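Local coordinates for vacuolar protein sorting-associated protein IST1 (Saccharomyces cerevisiae, PDB 3GGY) that acts late in multivesicular-body cargo sorting, regulating recruitment of the ATPase VPS4 to the ESCRT-III complex, at residues Leu70-Leu75 with Glu153-Lys158; Leu75-Leu80 with Arg110-Ala115; Arg39-Leu44 with Gln51-Arg56. All blocks are in the same frame, centred on the assembly; numbering follows the deposited sequence.

Interaction 1: residues Leu70-Leu75 with Glu153-Lys158; sequences LEILEL and EKIIKK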
# COMPACT_ATOMS: atom_id res chain seq x y z
N LEU A 70 0.73 2.23 0.91
CA LEU A 70 0.38 2.72 2.24
C LEU A 70 -0.09 4.17 2.20
O LEU A 70 -1.01 4.54 2.93
CB LEU A 70 1.56 2.59 3.20
CG LEU A 70 2.08 1.17 3.44
CD1 LEU A 70 3.22 1.21 4.46
CD2 LEU A 70 0.96 0.28 3.95
N GLU A 71 0.54 4.99 1.37
CA GLU A 71 0.15 6.40 1.26
C GLU A 71 -1.27 6.52 0.72
O GLU A 71 -2.07 7.32 1.21
CB GLU A 71 1.12 7.15 0.35
CG GLU A 71 2.57 7.06 0.81
CD GLU A 71 3.55 7.72 -0.14
OE1 GLU A 71 3.33 7.64 -1.37
OE2 GLU A 71 4.54 8.31 0.34
N ILE A 72 -1.59 5.71 -0.28
CA ILE A 72 -2.92 5.74 -0.87
C ILE A 72 -3.96 5.23 0.14
O ILE A 72 -5.04 5.81 0.28
CB ILE A 72 -2.96 4.88 -2.15
CG1 ILE A 72 -1.96 5.42 -3.17
CG2 ILE A 72 -4.38 4.86 -2.71
CD1 ILE A 72 -1.69 4.48 -4.33
N LEU A 73 -3.64 4.15 0.84
CA LEU A 73 -4.58 3.61 1.81
C LEU A 73 -4.86 4.61 2.93
O LEU A 73 -5.98 4.69 3.44
CB LEU A 73 -4.05 2.29 2.39
CG LEU A 73 -3.88 1.15 1.38
CD1 LEU A 73 -3.35 -0.08 2.12
CD2 LEU A 73 -5.21 0.84 0.68
N GLU A 74 -3.84 5.39 3.30
CA GLU A 74 -4.00 6.39 4.35
C GLU A 74 -5.04 7.40 3.89
O GLU A 74 -5.92 7.79 4.65
CB GLU A 74 -2.68 7.12 4.61
CG GLU A 74 -2.77 8.13 5.75
CD GLU A 74 -1.65 9.16 5.74
OE1 GLU A 74 -0.53 8.83 5.29
OE2 GLU A 74 -1.89 10.31 6.18
N LEU A 75 -4.93 7.83 2.63
CA LEU A 75 -5.87 8.78 2.07
C LEU A 75 -7.28 8.21 2.04
O LEU A 75 -8.24 8.92 2.33
CB LEU A 75 -5.45 9.21 0.66
CG LEU A 75 -4.22 10.12 0.58
CD1 LEU A 75 -4.12 10.66 -0.84
CD2 LEU A 75 -4.34 11.28 1.57
N GLU A 153 -7.43 -0.47 -10.31
CA GLU A 153 -6.30 -1.15 -10.92
C GLU A 153 -5.00 -0.76 -10.21
O GLU A 153 -4.13 -1.61 -10.02
CB GLU A 153 -6.21 -0.78 -12.40
CG GLU A 153 -5.29 -1.68 -13.20
CD GLU A 153 -5.74 -3.12 -13.18
OE1 GLU A 153 -6.91 -3.38 -13.52
OE2 GLU A 153 -4.93 -4.01 -12.83
N LYS A 154 -4.88 0.50 -9.82
CA LYS A 154 -3.67 0.98 -9.14
C LYS A 154 -3.41 0.20 -7.86
O LYS A 154 -2.27 -0.16 -7.55
CB LYS A 154 -3.79 2.48 -8.82
CG LYS A 154 -4.86 2.85 -7.81
CD LYS A 154 -4.77 4.33 -7.45
CE LYS A 154 -5.79 4.72 -6.38
NZ LYS A 154 -5.69 6.18 -6.05
N ILE A 155 -4.47 -0.08 -7.11
CA ILE A 155 -4.35 -0.83 -5.86
C ILE A 155 -3.97 -2.29 -6.15
O ILE A 155 -3.12 -2.87 -5.48
CB ILE A 155 -5.68 -0.79 -5.06
CG1 ILE A 155 -5.94 0.63 -4.55
CG2 ILE A 155 -5.63 -1.79 -3.91
CD1 ILE A 155 -4.93 1.13 -3.52
N ILE A 156 -4.59 -2.88 -7.15
CA ILE A 156 -4.28 -4.27 -7.48
C ILE A 156 -2.80 -4.40 -7.89
O ILE A 156 -2.13 -5.35 -7.52
CB ILE A 156 -5.17 -4.77 -8.62
CG1 ILE A 156 -6.63 -4.82 -8.14
CG2 ILE A 156 -4.71 -6.15 -9.08
CD1 ILE A 156 -7.63 -5.14 -9.22
N LYS A 157 -2.31 -3.41 -8.62
CA LYS A 157 -0.93 -3.40 -9.09
C LYS A 157 0.10 -3.17 -8.00
O LYS A 157 1.20 -3.73 -8.03
CB LYS A 157 -0.75 -2.34 -10.18
CG LYS A 157 -1.62 -2.57 -11.41
CD LYS A 157 -1.30 -3.90 -12.09
CE LYS A 157 0.14 -3.94 -12.58
NZ LYS A 157 0.47 -5.25 -13.22
N LYS A 158 -0.24 -2.34 -7.02
CA LYS A 158 0.70 -2.07 -5.94
C LYS A 158 0.70 -3.21 -4.93
O LYS A 158 1.67 -3.38 -4.20
CB LYS A 158 0.37 -0.74 -5.28
CG LYS A 158 0.47 0.44 -6.24
CD LYS A 158 0.54 1.77 -5.52
CE LYS A 158 0.70 2.91 -6.51
NZ LYS A 158 1.91 2.75 -7.36
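The helix turn holding I72 and L73 faces the short helix 153-159, the axes 11.2 Å apart at closest approach and 139° between their N-to-C directions, with I72 CA nearest to I155 CA at 8.4 Å. At that spacing the side chains do all the touching. I72 carries most of it by splitting its two ends. CG2, anti to the backbone N, meets I155 CD1 at 3.9 Å as the two isoleucines slide past each other in opposite directions; CD1, at the end of the other branch, lies 3.6 Å from K158 CE, the two chains crossing at about a right angle. In the ESCRT-III-like domain this brings a short helix from the second half of the chain against the long helix 50-82. I155 CD1 also reaches L73 CD2 at 4.2 Å. K154 starts with CG between the backbone N and the carbonyl carbon (chi1 66°); from there the extended chain carries NZ to 3.8 Å from I72 CG2, a methyl contact. K158 bends at its end, NZ turned by chi4 to -58°, and its charge is met by a salt bridge to E68, one turn before I72 on helix 50-82.

Interaction 2: residues Leu75-Leu80 with Arg110-Ala115; sequences LYCELL and RSLIYA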
# COMPACT_ATOMS: atom_id res chain seq x y z
N LEU A 75 -4.93 7.83 2.63
CA LEU A 75 -5.87 8.78 2.07
C LEU A 75 -7.28 8.21 2.04
O LEU A 75 -8.24 8.92 2.33
CB LEU A 75 -5.45 9.21 0.66
CG LEU A 75 -4.22 10.12 0.58
CD1 LEU A 75 -4.12 10.66 -0.84
CD2 LEU A 75 -4.34 11.28 1.57
N TYR A 76 -7.41 6.93 1.69
CA TYR A 76 -8.73 6.31 1.66
C TYR A 76 -9.34 6.29 3.05
O TYR A 76 -10.54 6.49 3.22
CB TYR A 76 -8.67 4.88 1.11
CG TYR A 76 -8.55 4.76 -0.39
CD1 TYR A 76 -9.27 5.60 -1.24
CD2 TYR A 76 -7.77 3.76 -0.97
CE1 TYR A 76 -9.20 5.46 -2.63
CE2 TYR A 76 -7.70 3.60 -2.35
CZ TYR A 76 -8.42 4.45 -3.18
OH TYR A 76 -8.36 4.29 -4.54
N CYS A 77 -8.51 6.03 4.06
CA CYS A 77 -8.99 6.01 5.44
C CYS A 77 -9.48 7.38 5.87
O CYS A 77 -10.50 7.50 6.54
CB CYS A 77 -7.88 5.57 6.39
SG CYS A 77 -7.59 3.79 6.39
N GLU A 78 -8.73 8.41 5.49
CA GLU A 78 -9.11 9.77 5.85
C GLU A 78 -10.43 10.15 5.18
O GLU A 78 -11.27 10.83 5.78
CB GLU A 78 -8.00 10.75 5.47
CG GLU A 78 -6.68 10.40 6.16
CD GLU A 78 -5.55 11.35 5.81
OE1 GLU A 78 -5.39 11.66 4.61
OE2 GLU A 78 -4.83 11.77 6.73
N LEU A 79 -10.61 9.69 3.95
CA LEU A 79 -11.83 9.97 3.20
C LEU A 79 -13.03 9.38 3.93
O LEU A 79 -14.02 10.07 4.19
CB LEU A 79 -11.72 9.38 1.79
CG LEU A 79 -12.93 9.53 0.86
CD1 LEU A 79 -12.49 9.29 -0.57
CD2 LEU A 79 -14.03 8.56 1.24
N LEU A 80 -12.94 8.09 4.26
CA LEU A 80 -14.01 7.41 4.96
C LEU A 80 -14.26 8.01 6.34
O LEU A 80 -15.40 8.07 6.80
CB LEU A 80 -13.67 5.92 5.12
CG LEU A 80 -13.59 5.11 3.82
CD1 LEU A 80 -13.18 3.68 4.13
CD2 LEU A 80 -14.95 5.14 3.12
N ARG A 110 -13.59 -0.61 -0.60
CA ARG A 110 -13.18 -1.81 -1.31
C ARG A 110 -11.66 -1.95 -1.32
O ARG A 110 -11.14 -3.05 -1.12
CB ARG A 110 -13.69 -1.78 -2.75
CG ARG A 110 -15.19 -1.99 -2.86
CD ARG A 110 -15.67 -1.84 -4.29
NE ARG A 110 -17.12 -2.03 -4.35
CZ ARG A 110 -17.72 -3.21 -4.42
NH1 ARG A 110 -17.00 -4.32 -4.46
NH2 ARG A 110 -19.04 -3.28 -4.41
N SER A 111 -10.95 -0.85 -1.53
CA SER A 111 -9.49 -0.89 -1.55
C SER A 111 -8.90 -1.30 -0.21
O SER A 111 -7.93 -2.06 -0.16
CB SER A 111 -8.92 0.46 -1.99
OG SER A 111 -9.30 0.75 -3.34
N LEU A 112 -9.47 -0.79 0.87
CA LEU A 112 -8.96 -1.11 2.20
C LEU A 112 -9.19 -2.57 2.56
O LEU A 112 -8.33 -3.22 3.15
CB LEU A 112 -9.62 -0.19 3.23
CG LEU A 112 -9.09 1.24 3.13
CD1 LEU A 112 -10.00 2.18 3.93
CD2 LEU A 112 -7.66 1.30 3.66
N ILE A 113 -10.34 -3.11 2.17
CA ILE A 113 -10.63 -4.51 2.45
C ILE A 113 -9.71 -5.40 1.61
O ILE A 113 -9.18 -6.40 2.10
CB ILE A 113 -12.11 -4.81 2.16
CG1 ILE A 113 -12.97 -4.12 3.22
CG2 ILE A 113 -12.36 -6.32 2.15
CD1 ILE A 113 -14.47 -4.20 2.96
N TYR A 114 -9.53 -5.04 0.34
CA TYR A 114 -8.66 -5.80 -0.55
C TYR A 114 -7.22 -5.81 -0.04
O TYR A 114 -6.50 -6.79 -0.19
CB TYR A 114 -8.68 -5.20 -1.96
CG TYR A 114 -7.85 -5.99 -2.94
CD1 TYR A 114 -8.33 -7.16 -3.50
CD2 TYR A 114 -6.54 -5.60 -3.25
CE1 TYR A 114 -7.55 -7.94 -4.34
CE2 TYR A 114 -5.75 -6.37 -4.10
CZ TYR A 114 -6.26 -7.54 -4.64
OH TYR A 114 -5.48 -8.31 -5.47
N ALA A 115 -6.83 -4.70 0.58
CA ALA A 115 -5.46 -4.55 1.08
C ALA A 115 -5.09 -5.37 2.31
O ALA A 115 -3.91 -5.57 2.57
CB ALA A 115 -5.18 -3.08 1.35
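L112, reaching from helix 105-115 toward Y76, C77 and L80, is the knob of a knobs-into-holes contact in the core of this ESCRT-III-like domain. The hole on helix 50-82 is made by Y76, C77 and L80 together with L73 one turn earlier. The helix axes pass 10.2 Å apart, with 132° between their directions, and the CA atoms of Y76 and L112 are the nearest pair. The two methyls of L112 share out the partners. CD1 meets L80 CD1 tip to tip at 3.5 Å, a close methyl-methyl contact, and it also lies 4.1 Å from Y76 CB. C77 SG sits across both branches, 3.7 Å from L112 CD2 and 3.8 Å from L112 CD1. C77 also touches C19, I20 and L23 of helix 8-46, so the cysteine that borders L112 lies at the seam of the two long helices as well. The second half of the contact is the Y76 ring. S111 CB comes up obliquely to it, 3.4 Å from Y76 CE2, and S111 OG is equally near that carbon. Neither hydroxyl bonds to the other. Both instead turn to E107, one turn earlier on the same helix as S111: Y76 OH pairs with its carboxylate and S111 OG with its backbone carbonyl. These bonds satisfy two polar groups buried among apolar neighbours, and the one at OH is likely to fix where the ring points. P152, from the loop leading into helix 153-159, packs on both Y76 and S111.

Interaction 3: residues Arg39-Leu44 with Gln51-Arg56; sequences RQVAQL and QKAHYR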
# COMPACT_ATOMS: atom_id res chain seq x y z
N ARG A 39 21.60 2.94 1.03
CA ARG A 39 22.99 3.10 1.49
C ARG A 39 23.71 1.77 1.38
O ARG A 39 24.88 1.71 1.01
CB ARG A 39 23.04 3.52 2.96
CG ARG A 39 22.31 4.79 3.32
CD ARG A 39 22.44 5.03 4.82
NE ARG A 39 23.83 5.22 5.22
CZ ARG A 39 24.29 5.08 6.46
NH1 ARG A 39 23.46 4.74 7.44
NH2 ARG A 39 25.57 5.28 6.72
N GLN A 40 23.01 0.69 1.72
CA GLN A 40 23.59 -0.64 1.68
C GLN A 40 23.86 -1.12 0.26
O GLN A 40 24.81 -1.87 0.03
CB GLN A 40 22.68 -1.61 2.44
CG GLN A 40 22.46 -1.16 3.89
CD GLN A 40 21.50 -2.03 4.67
OE1 GLN A 40 20.40 -2.34 4.20
NE2 GLN A 40 21.89 -2.41 5.88
N VAL A 41 23.03 -0.68 -0.69
CA VAL A 41 23.25 -1.05 -2.08
C VAL A 41 24.54 -0.36 -2.53
O VAL A 41 25.36 -0.94 -3.22
CB VAL A 41 22.09 -0.58 -2.99
CG1 VAL A 41 22.48 -0.70 -4.46
CG2 VAL A 41 20.85 -1.42 -2.73
N ALA A 42 24.70 0.89 -2.10
CA ALA A 42 25.89 1.66 -2.45
C ALA A 42 27.14 0.96 -1.93
O ALA A 42 28.16 0.89 -2.61
CB ALA A 42 25.80 3.07 -1.88
N GLN A 43 27.05 0.43 -0.71
CA GLN A 43 28.18 -0.26 -0.10
C GLN A 43 28.50 -1.55 -0.85
O GLN A 43 29.66 -1.93 -0.98
CB GLN A 43 27.88 -0.56 1.38
CG GLN A 43 29.04 -1.14 2.17
CD GLN A 43 30.31 -0.30 2.08
OE1 GLN A 43 30.26 0.93 2.11
NE2 GLN A 43 31.45 -0.97 1.98
N LEU A 44 27.46 -2.23 -1.34
CA LEU A 44 27.66 -3.45 -2.11
C LEU A 44 28.38 -3.11 -3.41
O LEU A 44 29.25 -3.87 -3.86
CB LEU A 44 26.32 -4.12 -2.43
CG LEU A 44 25.60 -4.78 -1.25
CD1 LEU A 44 24.18 -5.15 -1.65
CD2 LEU A 44 26.38 -6.01 -0.82
N GLN A 51 25.97 -8.86 -8.07
CA GLN A 51 24.81 -9.74 -7.98
C GLN A 51 23.94 -9.37 -6.78
O GLN A 51 22.73 -9.21 -6.91
CB GLN A 51 25.27 -11.20 -7.88
CG GLN A 51 24.15 -12.22 -7.89
CD GLN A 51 24.66 -13.64 -8.01
OE1 GLN A 51 25.87 -13.89 -8.00
NE2 GLN A 51 23.72 -14.59 -8.12
N LYS A 52 24.56 -9.25 -5.61
CA LYS A 52 23.82 -8.91 -4.40
C LYS A 52 23.18 -7.53 -4.51
O LYS A 52 22.04 -7.32 -4.08
CB LYS A 52 24.76 -8.96 -3.19
CG LYS A 52 25.49 -10.29 -3.08
CD LYS A 52 26.48 -10.32 -1.92
CE LYS A 52 25.78 -10.41 -0.58
NZ LYS A 52 26.77 -10.61 0.51
N ALA A 53 23.90 -6.57 -5.09
CA ALA A 53 23.36 -5.22 -5.25
C ALA A 53 22.09 -5.29 -6.09
O ALA A 53 21.10 -4.61 -5.80
CB ALA A 53 24.39 -4.32 -5.93
N HIS A 54 22.12 -6.12 -7.13
CA HIS A 54 20.97 -6.28 -8.01
C HIS A 54 19.78 -6.81 -7.23
O HIS A 54 18.68 -6.27 -7.31
CB HIS A 54 21.31 -7.25 -9.15
CG HIS A 54 20.32 -7.26 -10.26
ND1 HIS A 54 19.11 -7.91 -10.18
CD2 HIS A 54 20.35 -6.68 -11.49
CE1 HIS A 54 18.43 -7.73 -11.30
NE2 HIS A 54 19.16 -6.99 -12.11
N TYR A 55 20.00 -7.89 -6.48
CA TYR A 55 18.94 -8.49 -5.68
C TYR A 55 18.37 -7.48 -4.69
O TYR A 55 17.16 -7.41 -4.49
CB TYR A 55 19.49 -9.69 -4.90
CG TYR A 55 19.78 -10.92 -5.74
CD1 TYR A 55 20.71 -11.87 -5.31
CD2 TYR A 55 19.11 -11.15 -6.93
CE1 TYR A 55 20.96 -13.02 -6.05
CE2 TYR A 55 19.35 -12.30 -7.68
CZ TYR A 55 20.28 -13.23 -7.24
OH TYR A 55 20.51 -14.38 -7.96
N ARG A 56 19.26 -6.70 -4.08
CA ARG A 56 18.84 -5.71 -3.09
C ARG A 56 17.99 -4.62 -3.72
O ARG A 56 17.04 -4.13 -3.10
CB ARG A 56 20.06 -5.10 -2.41
CG ARG A 56 19.75 -4.47 -1.07
CD ARG A 56 19.37 -5.55 -0.06
NE ARG A 56 20.37 -5.68 0.99
CZ ARG A 56 20.51 -4.83 2.00
NH1 ARG A 56 19.71 -3.78 2.09
NH2 ARG A 56 21.46 -5.03 2.90
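Q40 and R56 meet across the far end of the long helical hairpin of the ESCRT-III-like fold, near the turn joining helix 8-46 to helix 50-82; the axes are 8.8 Å apart and nearly antiparallel at 162°. Q40 OE1 sits at the edge of the guanidinium, close to its plane. R56 NH1 gives it a short, nearly straight hydrogen bond of 2.6 Å, and R56 NH2 adds a weak one at 3.2 Å. NH1 lies above the amide carbonyl plane, and the amide and guanidinium planes stand 88° apart. Behind the polar end, R56 CG passes 3.6 Å from V41 CG2; beyond CG the chain bends at chi2 (68°) and chi3 on its way to the guanidinium. An alanine at R56 would probably open a gap beside the V41 methyl and leave Q40 OE1 without both of these donors, its amide freer to turn. Further toward the turn L44 fills the interface, CD1 packing 3.7 Å from A53 CA and CD2 lying 4.1 Å from K52 CB. The small A53 lets the backbones come close, its CA only 5.2 Å from V41 CA. L173 and I176 of helix 166-179 cover V41 from outside the hairpin, while inside it V41 CG1 lies 4.3 Å from A53 CB.

How the interactions relate
From the N terminus, helix 8-46 turns back into helix 50-82, and interaction 3 closes this short loop first, holding the two together at the far end of the hairpin. Further along helix 50-82, interaction 1 opens at 70-75 and interaction 2 at 75-80, the two sharing L75. Interaction 2 closes first, bringing helix 105-115 against helix 50-82, and so nests inside the larger loop that interaction 1 closes by bringing in helix 153-159. The nested pair touch, with centres 8 Å apart: I155 CG1 packs on S111 OG, and L73 CD1 on A115 CB. Interaction 3 has its centre 27 Å from that of interaction 1 and shares helix 50-82 with both.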